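Local coordinates for protein delta-aminolevulinic acid dehydratase (Toxoplasma gondii ME49, PDB 3OBK) that catalyses the condensation of two molecules of 5-aminolevulinic acid into porphobilinogen, the pyrrole from which tetrapyrroles are built, and assembles as an octamer, at residues F51-E56 with F93-D98; C212-S217 with Y239-S244; V288-S293 with A330-K335; L131-A136 with A175-V180. All blocks are in the same frame, centred on the assembly; numbering follows the deposited sequence.

Contact 1: F51-E56 with F93-D98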
loop_
_atom_site.group_PDB
_atom_site.type_symbol
_atom_site.label_atom_id
_atom_site.label_comp_id
_atom_site.label_asym_id
_atom_site.label_seq_id
_atom_site.Cartn_x
_atom_site.Cartn_y
_atom_site.Cartn_z
ATOM N N PHE A 51 -30.695 27.343 16.472
ATOM C CA PHE A 51 -31.542 26.911 17.551
ATOM C C PHE A 51 -32.833 27.665 17.479
ATOM O O PHE A 51 -32.827 28.904 17.350
ATOM C CB PHE A 51 -30.889 27.241 18.885
ATOM C CG PHE A 51 -29.580 26.582 19.079
ATOM C CD1 PHE A 51 -29.516 25.255 19.484
ATOM C CD2 PHE A 51 -28.406 27.262 18.824
ATOM C CE1 PHE A 51 -28.284 24.640 19.648
ATOM C CE2 PHE A 51 -27.191 26.650 18.992
ATOM C CZ PHE A 51 -27.123 25.346 19.397
ATOM N N VAL A 52 -33.932 26.919 17.590
ATOM C CA VAL A 52 -35.263 27.500 17.627
ATOM C C VAL A 52 -36.026 27.063 18.873
ATOM O O VAL A 52 -35.927 25.920 19.301
ATOM C CB VAL A 52 -36.090 27.126 16.386
ATOM C CG1 VAL A 52 -36.169 25.634 16.213
ATOM C CG2 VAL A 52 -37.503 27.756 16.473
ATOM N N HIS A 53 -36.808 27.983 19.433
ATOM C CA HIS A 53 -37.722 27.655 20.531
ATOM C C HIS A 53 -39.117 28.224 20.299
ATOM O O HIS A 53 -39.316 29.086 19.456
ATOM C CB HIS A 53 -37.138 28.090 21.889
ATOM C CG HIS A 53 -37.035 29.575 22.097
ATOM N ND1 HIS A 53 -36.682 30.118 23.316
ATOM C CD2 HIS A 53 -37.231 30.624 21.262
ATOM C CE1 HIS A 53 -36.690 31.437 23.228
ATOM N NE2 HIS A 53 -37.007 31.770 21.989
ATOM N N ASP A 54 -40.084 27.732 21.056
ATOM C CA ASP A 54 -41.474 28.128 20.882
ATOM C C ASP A 54 -41.818 29.273 21.819
ATOM O O ASP A 54 -42.615 29.112 22.724
ATOM C CB ASP A 54 -42.395 26.927 21.164
ATOM C CG ASP A 54 -43.584 26.869 20.244
ATOM O OD1 ASP A 54 -43.949 27.888 19.605
ATOM O OD2 ASP A 54 -44.145 25.769 20.146
ATOM N N GLU A 55 -41.203 30.429 21.604
ATOM C CA GLU A 55 -41.484 31.616 22.395
ATOM C C GLU A 55 -41.577 32.758 21.435
ATOM O O GLU A 55 -41.098 32.655 20.321
ATOM C CB GLU A 55 -40.359 31.898 23.384
ATOM C CG GLU A 55 -39.986 30.734 24.321
ATOM C CD GLU A 55 -41.044 30.441 25.402
ATOM O OE1 GLU A 55 -42.034 31.212 25.545
ATOM O OE2 GLU A 55 -40.858 29.411 26.110
ATOM N N GLU A 56 -42.171 33.864 21.866
ATOM C CA GLU A 56 -42.436 35.001 20.982
ATOM C C GLU A 56 -41.137 35.747 20.647
ATOM O O GLU A 56 -41.031 36.390 19.599
ATOM C CB GLU A 56 -43.465 35.954 21.628
ATOM N N PHE A 93 -31.917 22.729 15.481
ATOM C CA PHE A 93 -32.044 22.094 16.765
ATOM C C PHE A 93 -33.182 22.777 17.531
ATOM O O PHE A 93 -33.281 23.995 17.520
ATOM C CB PHE A 93 -30.743 22.268 17.525
ATOM C CG PHE A 93 -29.559 21.612 16.885
ATOM C CD1 PHE A 93 -29.346 20.249 17.019
ATOM C CD2 PHE A 93 -28.613 22.361 16.236
ATOM C CE1 PHE A 93 -28.224 19.657 16.473
ATOM C CE2 PHE A 93 -27.488 21.788 15.709
ATOM C CZ PHE A 93 -27.284 20.452 15.814
ATOM N N PRO A 94 -34.062 22.002 18.166
ATOM C CA PRO A 94 -35.136 22.583 18.976
ATOM C C PRO A 94 -34.837 22.629 20.472
ATOM O O PRO A 94 -34.440 21.630 21.052
ATOM C CB PRO A 94 -36.291 21.631 18.731
ATOM C CG PRO A 94 -35.643 20.320 18.536
ATOM C CD PRO A 94 -34.268 20.566 17.955
ATOM N N LYS A 95 -35.019 23.799 21.079
ATOM C CA LYS A 95 -35.131 23.901 22.537
ATOM C C LYS A 95 -36.597 23.619 22.861
ATOM O O LYS A 95 -37.464 24.411 22.553
ATOM C CB LYS A 95 -34.639 25.280 23.038
ATOM C CG LYS A 95 -35.362 25.925 24.244
ATOM C CD LYS A 95 -35.277 25.137 25.542
ATOM C CE LYS A 95 -35.616 26.025 26.795
ATOM N NZ LYS A 95 -36.980 26.722 26.806
ATOM N N VAL A 96 -36.849 22.461 23.457
ATOM C CA VAL A 96 -38.200 21.991 23.776
ATOM C C VAL A 96 -38.580 22.411 25.200
ATOM O O VAL A 96 -37.732 22.454 26.100
ATOM C CB VAL A 96 -38.249 20.432 23.633
ATOM C CG1 VAL A 96 -39.545 19.835 24.134
ATOM C CG2 VAL A 96 -37.950 20.008 22.164
ATOM N N ASP A 97 -39.859 22.738 25.396
ATOM C CA ASP A 97 -40.384 23.078 26.724
ATOM C C ASP A 97 -40.147 21.916 27.669
ATOM O O ASP A 97 -40.419 20.782 27.311
ATOM C CB ASP A 97 -41.898 23.326 26.658
ATOM C CG ASP A 97 -42.274 24.551 25.804
ATOM O OD1 ASP A 97 -41.636 25.627 26.022
ATOM O OD2 ASP A 97 -43.214 24.428 24.952
ATOM N N ASP A 98 -39.679 22.197 28.883
ATOM C CA ASP A 98 -39.443 21.143 29.868
ATOM C C ASP A 98 -40.645 20.208 30.001
ATOM O O ASP A 98 -40.468 19.021 30.195
ATOM C CB ASP A 98 -39.056 21.734 31.245
ATOM C CG ASP A 98 -38.416 20.679 32.208
ATOM O OD1 ASP A 98 -37.389 20.049 31.858
ATOM O OD2 ASP A 98 -38.930 20.469 33.333
HETATM O O HOH W 1 -36.014 29.547 26.314
HETATM O O HOH W 2 -39.462 27.161 25.515
#
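Phe51 pairs with Phe93 and Val52 with Pro94 where strands 51-53 and 93-95 run parallel, their axes 4.7 Å apart at the closest point and turned by 37°. Val52 makes both backbone bonds: its N meets Phe93 O at 3.0 Å, and its O accepts from Lys95 N at 2.9 Å. Pro94, which has no N-H, sits between these two bonds and offers its CA to Val52 O. The phenylalanines rise from the same face of the sheet with matching first torsions, CG anti to the carbonyl carbon (chi1 -61° and -63°). Their rings are nearly parallel but slid past each other, so they barely overlap, and the closest side-chain touch is Phe51 CD1 against Phe93 CB at 3.8 Å.

Farther along, Lys95 CG lies 3.7 Å from His53 CB, near the plane of the imidazole. Lys95 NZ donates a hydrogen bond to a water that also meets His53 ND1 and, weakly, a second to another water. That second water donates to both Glu55 OE2 and Asp97 OD1, two like-charged oxygens 3.9 Å apart, and with the nearby ammonium it probably eases their repulsion. His53 NE2 bonds to Thr57 O, and Asp54 forms a salt bridge with Arg117. Parallel neighbours of this kind build the TIM barrel, and Phe93, edge-to-face with Phe222, carries the contact into the porphobilinogen pocket.

Contact 2: C212-S217 with Y239-S244. With PBG (3-[5-(aminomethyl)-4-(carboxymethyl)-1H-pyrrol-3-yl]propanoic acid), chain L.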
loop_
_atom_site.group_PDB
_atom_site.type_symbol
_atom_site.label_atom_id
_atom_site.label_comp_id
_atom_site.label_asym_id
_atom_site.label_seq_id
_atom_site.Cartn_x
_atom_site.Cartn_y
_atom_site.Cartn_z
ATOM N N CYS A 212 -18.104 9.057 13.719
ATOM C CA CYS A 212 -17.062 9.196 14.715
ATOM C C CYS A 212 -17.353 10.422 15.579
ATOM O O CYS A 212 -16.843 11.502 15.345
ATOM C CB CYS A 212 -15.702 9.301 14.016
ATOM S SG CYS A 212 -15.517 8.103 12.656
ATOM N N LYS A 213 -18.242 10.238 16.544
ATOM C CA LYS A 213 -18.666 11.287 17.455
ATOM C C LYS A 213 -18.139 10.916 18.828
ATOM O O LYS A 213 -18.460 9.850 19.338
ATOM C CB LYS A 213 -20.176 11.394 17.507
ATOM C CG LYS A 213 -20.633 12.324 18.590
ATOM C CD LYS A 213 -22.107 12.612 18.472
ATOM C CE LYS A 213 -22.514 13.655 19.461
ATOM N NZ LYS A 213 -23.890 14.029 19.255
ATOM N N TYR A 214 -17.332 11.793 19.414
ATOM C CA TYR A 214 -16.603 11.444 20.619
ATOM C C TYR A 214 -17.311 11.903 21.898
ATOM O O TYR A 214 -18.063 12.857 21.892
ATOM C CB TYR A 214 -15.176 11.981 20.517
ATOM C CG TYR A 214 -14.342 11.180 19.532
ATOM C CD1 TYR A 214 -14.401 11.416 18.170
ATOM C CD2 TYR A 214 -13.533 10.145 19.971
ATOM C CE1 TYR A 214 -13.641 10.647 17.261
ATOM C CE2 TYR A 214 -12.774 9.392 19.095
ATOM C CZ TYR A 214 -12.838 9.644 17.740
ATOM O OH TYR A 214 -12.082 8.878 16.902
ATOM N N ALA A 215 -17.096 11.171 22.984
ATOM C CA ALA A 215 -17.644 11.525 24.302
ATOM C C ALA A 215 -16.946 12.750 24.822
ATOM O O ALA A 215 -16.181 12.684 25.750
ATOM C CB ALA A 215 -17.490 10.344 25.294
ATOM N N SER A 216 -17.215 13.878 24.202
ATOM C CA SER A 216 -16.430 15.090 24.415
ATOM C C SER A 216 -16.948 15.985 25.541
ATOM O O SER A 216 -18.123 15.905 25.981
ATOM C CB SER A 216 -16.401 15.921 23.109
ATOM O OG SER A 216 -15.522 17.038 23.210
ATOM N N SER A 217 -16.044 16.863 25.978
ATOM C CA SER A 217 -16.361 17.887 26.950
ATOM C C SER A 217 -16.558 19.279 26.285
ATOM O O SER A 217 -16.800 20.266 26.970
ATOM C CB SER A 217 -15.270 17.920 28.023
ATOM O OG SER A 217 -14.133 18.655 27.571
ATOM N N TYR A 239 -21.829 5.297 24.937
ATOM C CA TYR A 239 -22.214 5.381 23.541
ATOM C C TYR A 239 -21.394 6.335 22.661
ATOM O O TYR A 239 -21.019 5.947 21.554
ATOM C CB TYR A 239 -23.723 5.655 23.362
ATOM C CG TYR A 239 -24.387 6.841 24.037
ATOM C CD1 TYR A 239 -24.898 6.738 25.323
ATOM C CD2 TYR A 239 -24.623 8.015 23.351
ATOM C CE1 TYR A 239 -25.566 7.797 25.939
ATOM C CE2 TYR A 239 -25.311 9.090 23.961
ATOM C CZ TYR A 239 -25.781 8.962 25.261
ATOM O OH TYR A 239 -26.471 9.997 25.877
ATOM N N GLN A 240 -21.138 7.562 23.107
ATOM C CA GLN A 240 -20.133 8.372 22.431
ATOM C C GLN A 240 -18.750 7.733 22.648
ATOM O O GLN A 240 -18.533 6.992 23.600
ATOM C CB GLN A 240 -20.196 9.811 22.884
ATOM C CG GLN A 240 -21.537 10.497 22.489
ATOM C CD GLN A 240 -21.716 11.899 23.081
ATOM O OE1 GLN A 240 -20.890 12.387 23.858
ATOM N NE2 GLN A 240 -22.824 12.542 22.723
ATOM N N MET A 241 -17.837 8.002 21.734
ATOM C CA MET A 241 -16.525 7.347 21.693
ATOM C C MET A 241 -15.483 7.939 22.638
ATOM O O MET A 241 -15.463 9.134 22.924
ATOM C CB MET A 241 -15.968 7.424 20.265
ATOM C CG MET A 241 -16.713 6.532 19.284
ATOM S SD MET A 241 -16.153 6.629 17.575
ATOM C CE MET A 241 -14.391 6.565 17.865
ATOM N N ASP A 242 -14.601 7.085 23.096
ATOM C CA ASP A 242 -13.452 7.495 23.881
ATOM C C ASP A 242 -12.527 8.313 23.000
ATOM O O ASP A 242 -12.081 7.833 21.966
ATOM C CB ASP A 242 -12.706 6.233 24.337
ATOM C CG ASP A 242 -11.653 6.507 25.420
ATOM O OD1 ASP A 242 -11.293 7.685 25.622
ATOM O OD2 ASP A 242 -11.202 5.518 26.068
ATOM N N PRO A 243 -12.216 9.542 23.401
ATOM C CA PRO A 243 -11.221 10.323 22.694
ATOM C C PRO A 243 -9.833 9.679 22.598
ATOM O O PRO A 243 -9.023 10.150 21.847
ATOM C CB PRO A 243 -11.112 11.591 23.528
ATOM C CG PRO A 243 -12.330 11.677 24.319
ATOM C CD PRO A 243 -12.774 10.273 24.547
ATOM N N SER A 244 -9.552 8.630 23.357
ATOM C CA SER A 244 -8.264 7.997 23.300
ATOM C C SER A 244 -8.051 7.134 22.058
ATOM O O SER A 244 -6.942 6.639 21.833
ATOM C CB SER A 244 -8.086 7.097 24.510
ATOM O OG SER A 244 -8.422 7.725 25.716
HETATM C CHA PBG L . -27.298 15.693 20.431
HETATM C C1A PBG L . -26.327 16.705 19.920
HETATM C C2A PBG L . -25.280 17.281 20.634
HETATM C C3A PBG L . -24.654 18.150 19.758
HETATM C C4A PBG L . -25.274 18.012 18.530
HETATM N NA PBG L . -26.298 17.157 18.658
HETATM C C5A PBG L . -24.966 17.165 22.107
HETATM C C6A PBG L . -24.479 15.866 22.582
HETATM O O1A PBG L . -24.702 14.871 21.843
HETATM O O2A PBG L . -23.951 15.770 23.714
HETATM C C7A PBG L . -23.531 19.049 20.101
HETATM C C8A PBG L . -23.197 20.110 19.119
HETATM C C9A PBG L . -22.304 21.196 19.552
HETATM O O3A PBG L . -22.357 22.252 18.929
HETATM O O4A PBG L . -21.724 21.213 20.649
HETATM N N1 PBG L . -27.274 14.386 19.859
HETATM O O HOH W 3 -24.393 11.006 20.824
HETATM O O HOH W 4 -19.984 13.989 25.942
#
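The ring of Tyr214 carries Met241 SD over one face, 4.7 Å from the ring centroid and 17° off its normal, a Met-aromatic contact. At the ring's edge, near its plane, Asp242 O approaches CE2 to 3.3 Å. A bend at chi3 (45°) turns the methionine methyl back to the phenol, where CE touches Tyr214 OH at 3.4 Å; that hydroxyl bonds to Asn245 O, and Tyr272 also stacks on the ring. The backbones are joined by a single bridge, with Met241 N bound to Lys213 O and Ala215 N to Met241 O at 2.6 Å. This bridge ties the loop before helix 247-258 to the mouth of the TIM barrel, where Ala215 centres an inverse gamma turn just after strand 206-213. There the extended chain of Lys213 lets NZ donate a hydrogen bond to porphobilinogen O1A at 2.8 Å, while Gln240 NE2 lies 3.1 Å from the same oxygen. One water accepts from Gln240 NE2 and, weakly, from Lys213 NZ; another donates to Gln240 OE1 and Ser216 O, linking the two segments. Ser216 OG reaches Glu316 of the second subunit, and Pro243 O meets Arg323 of that subunit.

Contact 3: V288-S293 with A330-K335. With PBG (3-[5-(aminomethyl)-4-(carboxymethyl)-1H-pyrrol-3-yl]propanoic acid), chain L.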
loop_
_atom_site.group_PDB
_atom_site.type_symbol
_atom_site.label_atom_id
_atom_site.label_comp_id
_atom_site.label_asym_id
_atom_site.label_seq_id
_atom_site.Cartn_x
_atom_site.Cartn_y
_atom_site.Cartn_z
ATOM N N VAL A 288 -17.945 15.374 6.509
ATOM C CA VAL A 288 -18.378 16.587 7.166
ATOM C C VAL A 288 -17.723 16.613 8.510
ATOM O O VAL A 288 -17.505 15.582 9.119
ATOM C CB VAL A 288 -19.944 16.642 7.320
ATOM C CG1 VAL A 288 -20.393 18.010 7.689
ATOM C CG2 VAL A 288 -20.623 16.229 6.024
ATOM N N ALA A 289 -17.365 17.803 8.957
ATOM C CA ALA A 289 -16.786 18.009 10.285
ATOM C C ALA A 289 -17.653 19.029 11.040
ATOM O O ALA A 289 -18.274 19.869 10.424
ATOM C CB ALA A 289 -15.375 18.472 10.155
ATOM N N TYR A 290 -17.717 18.930 12.365
ATOM C CA TYR A 290 -18.520 19.841 13.170
ATOM C C TYR A 290 -17.601 20.646 14.088
ATOM O O TYR A 290 -16.956 20.097 14.984
ATOM C CB TYR A 290 -19.517 19.064 14.005
ATOM C CG TYR A 290 -20.772 19.816 14.393
ATOM C CD1 TYR A 290 -20.731 21.031 15.067
ATOM C CD2 TYR A 290 -22.022 19.273 14.126
ATOM C CE1 TYR A 290 -21.930 21.697 15.451
ATOM C CE2 TYR A 290 -23.200 19.926 14.482
ATOM C CZ TYR A 290 -23.156 21.122 15.141
ATOM O OH TYR A 290 -24.365 21.699 15.471
ATOM N N HIS A 291 -17.560 21.953 13.831
ATOM C CA HIS A 291 -16.925 22.929 14.688
ATOM C C HIS A 291 -17.912 23.251 15.817
ATOM O O HIS A 291 -18.812 24.085 15.629
ATOM C CB HIS A 291 -16.610 24.170 13.860
ATOM C CG HIS A 291 -15.688 25.143 14.521
ATOM N ND1 HIS A 291 -15.870 26.507 14.431
ATOM C CD2 HIS A 291 -14.573 24.957 15.264
ATOM C CE1 HIS A 291 -14.895 27.119 15.083
ATOM N NE2 HIS A 291 -14.091 26.202 15.594
ATOM N N VAL A 292 -17.754 22.586 16.961
ATOM C CA VAL A 292 -18.816 22.505 17.947
ATOM C C VAL A 292 -18.868 23.699 18.889
ATOM O O VAL A 292 -17.918 24.473 18.992
ATOM C CB VAL A 292 -18.705 21.240 18.807
ATOM C CG1 VAL A 292 -18.611 20.007 17.938
ATOM C CG2 VAL A 292 -17.536 21.336 19.780
ATOM N N SER A 293 -19.995 23.813 19.599
ATOM C CA SER A 293 -20.293 24.950 20.443
ATOM C C SER A 293 -19.126 25.348 21.333
ATOM O O SER A 293 -18.822 26.512 21.491
ATOM C CB SER A 293 -21.489 24.607 21.314
ATOM O OG SER A 293 -21.206 23.519 22.188
ATOM N N ALA A 330 -19.780 22.058 9.520
ATOM C CA ALA A 330 -20.881 22.655 10.270
ATOM C C ALA A 330 -20.249 23.635 11.263
ATOM O O ALA A 330 -19.399 23.238 12.058
ATOM C CB ALA A 330 -21.697 21.592 10.987
ATOM N N THR A 331 -20.610 24.914 11.216
ATOM C CA THR A 331 -19.968 25.862 12.131
ATOM C C THR A 331 -20.863 27.017 12.474
ATOM O O THR A 331 -21.499 27.548 11.598
ATOM C CB THR A 331 -18.606 26.396 11.570
ATOM O OG1 THR A 331 -18.096 27.434 12.420
ATOM C CG2 THR A 331 -18.769 26.915 10.158
ATOM N N TYR A 332 -20.883 27.421 13.750
ATOM C CA TYR A 332 -21.693 28.560 14.193
ATOM C C TYR A 332 -21.138 29.872 13.619
ATOM O O TYR A 332 -21.836 30.893 13.620
ATOM C CB TYR A 332 -21.821 28.582 15.728
ATOM C CG TYR A 332 -22.432 27.307 16.253
ATOM C CD1 TYR A 332 -23.786 27.078 16.163
ATOM C CD2 TYR A 332 -21.636 26.300 16.781
ATOM C CE1 TYR A 332 -24.335 25.920 16.616
ATOM C CE2 TYR A 332 -22.166 25.127 17.241
ATOM C CZ TYR A 332 -23.530 24.923 17.156
ATOM O OH TYR A 332 -24.076 23.727 17.604
ATOM N N TYR A 333 -19.919 29.841 13.083
ATOM C CA TYR A 333 -19.368 30.994 12.329
ATOM C C TYR A 333 -19.720 31.016 10.828
ATOM O O TYR A 333 -19.186 31.822 10.085
ATOM C CB TYR A 333 -17.835 31.028 12.452
ATOM C CG TYR A 333 -17.326 31.744 13.660
ATOM C CD1 TYR A 333 -17.425 33.125 13.776
ATOM C CD2 TYR A 333 -16.712 31.057 14.674
ATOM C CE1 TYR A 333 -16.927 33.783 14.902
ATOM C CE2 TYR A 333 -16.224 31.709 15.809
ATOM C CZ TYR A 333 -16.325 33.055 15.917
ATOM O OH TYR A 333 -15.821 33.656 17.052
ATOM N N ALA A 334 -20.624 30.153 10.378
ATOM C CA ALA A 334 -20.866 29.999 8.943
ATOM C C ALA A 334 -21.333 31.297 8.342
ATOM O O ALA A 334 -20.762 31.771 7.368
ATOM C CB ALA A 334 -21.868 28.926 8.687
ATOM N N LYS A 335 -22.347 31.906 8.946
ATOM C CA LYS A 335 -22.848 33.169 8.412
ATOM C C LYS A 335 -21.757 34.219 8.429
ATOM O O LYS A 335 -21.573 34.983 7.477
ATOM C CB LYS A 335 -24.060 33.661 9.192
ATOM C CG LYS A 335 -24.647 34.960 8.633
ATOM C CD LYS A 335 -25.793 35.505 9.467
ATOM C CE LYS A 335 -25.334 36.378 10.663
ATOM N NZ LYS A 335 -26.432 36.705 11.644
HETATM C CHA PBG L . -27.298 15.693 20.431
HETATM C C1A PBG L . -26.327 16.705 19.920
HETATM C C2A PBG L . -25.280 17.281 20.634
HETATM C C3A PBG L . -24.654 18.150 19.758
HETATM C C4A PBG L . -25.274 18.012 18.530
HETATM N NA PBG L . -26.298 17.157 18.658
HETATM C C5A PBG L . -24.966 17.165 22.107
HETATM C C6A PBG L . -24.479 15.866 22.582
HETATM O O1A PBG L . -24.702 14.871 21.843
HETATM O O2A PBG L . -23.951 15.770 23.714
HETATM C C7A PBG L . -23.531 19.049 20.101
HETATM C C8A PBG L . -23.197 20.110 19.119
HETATM C C9A PBG L . -22.304 21.196 19.552
HETATM O O3A PBG L . -22.357 22.252 18.929
HETATM O O4A PBG L . -21.724 21.213 20.649
HETATM N N1 PBG L . -27.274 14.386 19.859
#
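Tyr290 and Tyr332 leave their backbones by different first torsions, CG of Tyr290 anti to its backbone N (chi1 -154°) and CG of Tyr332 anti to its carbonyl carbon (chi1 -58°), yet their phenols converge. Tyr290 OH donates to Tyr332 OH at 3.0 Å, and the second hydroxyl lies near the plane of the first ring, at its edge. Over one face of the Tyr290 ring sits Ala330 CB, 4.0 Å from the centroid, a CH-pi contact that backs the ring from the adjoining strand. The strands are parallel: Ala330 N bonds to Ala289 O, and Ala330 O accepts from His291 N.

His291 and Thr331 emerge on the other face of the sheet, toward helix 310-324. There ND1 and OG1 share a hydrogen bond of 3.1 Å, OG1 in the plane of the imidazole at its edge. Thr331 OG1 also accepts from Tyr333 N, forming an ST turn that leads into helix 334-346.

Tyr332 OH in turn donates a hydrogen bond to porphobilinogen O3A at 2.6 Å, with the oxygen in the plane of the phenol ring. Ser293 N meets O3A at 2.9 Å, while Ser293 OG reaches the other carboxylate oxygen, O4A, at 2.8 Å. Ser293 opens helix 293-305, with Val292 at the N-cap. The propionate is thus held by two hydroxyls and a backbone amide at a helix start. The chain of hydrogen bonds from Tyr290 through Tyr332 probably polarises the second hydroxyl, and with the helix N-terminus it probably favours a negatively charged carboxylate.

Contact 4: L131-A136 with A175-V180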
loop_
_atom_site.group_PDB
_atom_site.type_symbol
_atom_site.label_atom_id
_atom_site.label_comp_id
_atom_site.label_asym_id
_atom_site.label_seq_id
_atom_site.Cartn_x
_atom_site.Cartn_y
_atom_site.Cartn_z
ATOM N N LEU A 131 -32.200 21.734 4.346
ATOM C CA LEU A 131 -32.399 21.553 5.791
ATOM C C LEU A 131 -31.925 20.200 6.294
ATOM O O LEU A 131 -32.250 19.175 5.738
ATOM C CB LEU A 131 -33.866 21.742 6.163
ATOM C CG LEU A 131 -34.519 23.040 5.699
ATOM C CD1 LEU A 131 -35.969 23.120 6.193
ATOM C CD2 LEU A 131 -33.696 24.269 6.136
ATOM N N LEU A 132 -31.141 20.224 7.364
ATOM C CA LEU A 132 -30.597 19.021 7.980
ATOM C C LEU A 132 -31.103 19.014 9.415
ATOM O O LEU A 132 -30.800 19.920 10.170
ATOM C CB LEU A 132 -29.059 19.073 7.989
ATOM C CG LEU A 132 -28.204 18.966 6.718
ATOM C CD1 LEU A 132 -28.716 19.924 5.612
ATOM C CD2 LEU A 132 -26.691 19.250 7.049
ATOM N N ALA A 133 -31.885 18.003 9.782
ATOM C CA ALA A 133 -32.492 17.927 11.115
ATOM C C ALA A 133 -31.758 16.863 11.907
ATOM O O ALA A 133 -31.476 15.799 11.387
ATOM C CB ALA A 133 -33.944 17.577 11.004
ATOM N N ASP A 134 -31.448 17.137 13.166
ATOM C CA ASP A 134 -30.791 16.158 13.995
ATOM C C ASP A 134 -31.765 15.005 14.308
ATOM O O ASP A 134 -32.987 15.205 14.323
ATOM C CB ASP A 134 -30.319 16.838 15.273
ATOM C CG ASP A 134 -29.447 15.954 16.119
ATOM O OD1 ASP A 134 -28.188 16.068 16.023
ATOM O OD2 ASP A 134 -30.028 15.144 16.886
ATOM N N VAL A 135 -31.214 13.801 14.511
ATOM C CA VAL A 135 -31.974 12.656 15.022
ATOM C C VAL A 135 -31.272 12.155 16.277
ATOM O O VAL A 135 -30.085 11.852 16.267
ATOM C CB VAL A 135 -32.140 11.541 13.980
ATOM C CG1 VAL A 135 -32.765 10.273 14.606
ATOM C CG2 VAL A 135 -32.968 12.054 12.793
ATOM N N ALA A 136 -32.021 12.102 17.364
ATOM C CA ALA A 136 -31.482 11.874 18.701
ATOM C C ALA A 136 -32.521 12.355 19.681
ATOM O O ALA A 136 -33.279 13.299 19.402
ATOM C CB ALA A 136 -30.160 12.597 18.930
ATOM N N ALA A 175 -41.887 16.036 7.156
ATOM C CA ALA A 175 -42.055 17.496 7.330
ATOM C C ALA A 175 -41.378 18.302 6.244
ATOM O O ALA A 175 -41.731 19.450 6.029
ATOM C CB ALA A 175 -41.563 17.966 8.722
ATOM N N GLY A 176 -40.405 17.698 5.568
ATOM C CA GLY A 176 -39.647 18.357 4.503
ATOM C C GLY A 176 -38.130 18.330 4.684
ATOM O O GLY A 176 -37.420 18.814 3.823
ATOM N N ALA A 177 -37.612 17.788 5.784
ATOM C CA ALA A 177 -36.170 17.708 5.966
ATOM C C ALA A 177 -35.482 17.037 4.793
ATOM O O ALA A 177 -35.915 15.978 4.343
ATOM C CB ALA A 177 -35.851 16.951 7.233
ATOM N N ASP A 178 -34.398 17.644 4.309
ATOM C CA ASP A 178 -33.657 17.118 3.157
ATOM C C ASP A 178 -32.717 16.006 3.580
ATOM O O ASP A 178 -32.556 15.003 2.858
ATOM C CB ASP A 178 -32.862 18.226 2.491
ATOM C CG ASP A 178 -33.755 19.289 1.895
ATOM O OD1 ASP A 178 -34.332 19.036 0.814
ATOM O OD2 ASP A 178 -33.898 20.368 2.512
ATOM N N MET A 179 -32.097 16.205 4.748
ATOM C CA MET A 179 -31.227 15.238 5.376
ATOM C C MET A 179 -31.667 15.013 6.814
ATOM O O MET A 179 -31.956 15.963 7.526
ATOM C CB MET A 179 -29.779 15.757 5.448
ATOM C CG MET A 179 -29.090 16.226 4.163
ATOM S SD MET A 179 -27.225 16.143 4.262
ATOM C CE MET A 179 -27.036 14.353 4.336
ATOM N N VAL A 180 -31.667 13.767 7.272
ATOM C CA VAL A 180 -31.700 13.503 8.715
ATOM C C VAL A 180 -30.267 13.177 9.145
ATOM O O VAL A 180 -29.521 12.528 8.419
ATOM C CB VAL A 180 -32.720 12.399 9.089
ATOM C CG1 VAL A 180 -34.143 12.812 8.632
ATOM C CG2 VAL A 180 -32.339 11.075 8.477
#
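Leu132 pairs with Met179 and Ala133 with Val180 in a parallel strand contact inside the TIM barrel, the two strands being the ends of a beta-alpha-beta crossover through helix 158-175. Leu131 O takes two donors, Met179 N at 3.1 Å and Asp178 N at 3.0 Å, the latter bond bent to 137°. Met179 O in turn accepts from Ala133 N, so Met179 bonds to the residues before and after its partner Leu132. Asp178 adds a side-chain bond just before strand 179-182 begins: OD2 accepts from Leu131 N at 2.8 Å in an almost straight line (173°), on the anti side of the carboxylate. Lys123 forms a salt bridge with the same oxygen, so OD2 serves a backbone amide and an ammonium together.

On one face of the sheet Leu132 and Met179 lie side by side, pointing the same way, with Leu132 CG 3.8 Å from Met179 CB. On the other face Val135 CG2 meets Val180 CB at 3.7 Å, and Ala133 CB meets Ala177 CB from the loop before the strand. A Schellman motif at Gly176 ends the crossover helix and turns the chain toward the strand. Val135 and Ala133 pack under helix 158-175, Leu131 and Ala177 meet helix 114-125, and Leu132 and Met179 reach Leu208 of the adjoining strand 206-213.

In the fold
Along the chain the contacts follow one another as 1, 4, 2 and 3, each closing before the next opens, and all draw on the same curled sheet of the TIM barrel. Contacts 1 and 4 lie on neighbouring strands, 89-95 and 130-135, with centres 16 Å apart, and touch where Phe93 meets Asp134. Contact 3 joins strands 287-291 and 328-331, the latter beside 46-53, so it packs on contact 1 from the opposite flank through Phe51 and Tyr332. Contact 2, 26 Å from contact 1 between centres, continues from strand 206-213, next to 179-182. Contacts 2 and 3 bind different carboxylates of porphobilinogen, the acetate and the propionate, so parts distant in sequence meet at one pocket.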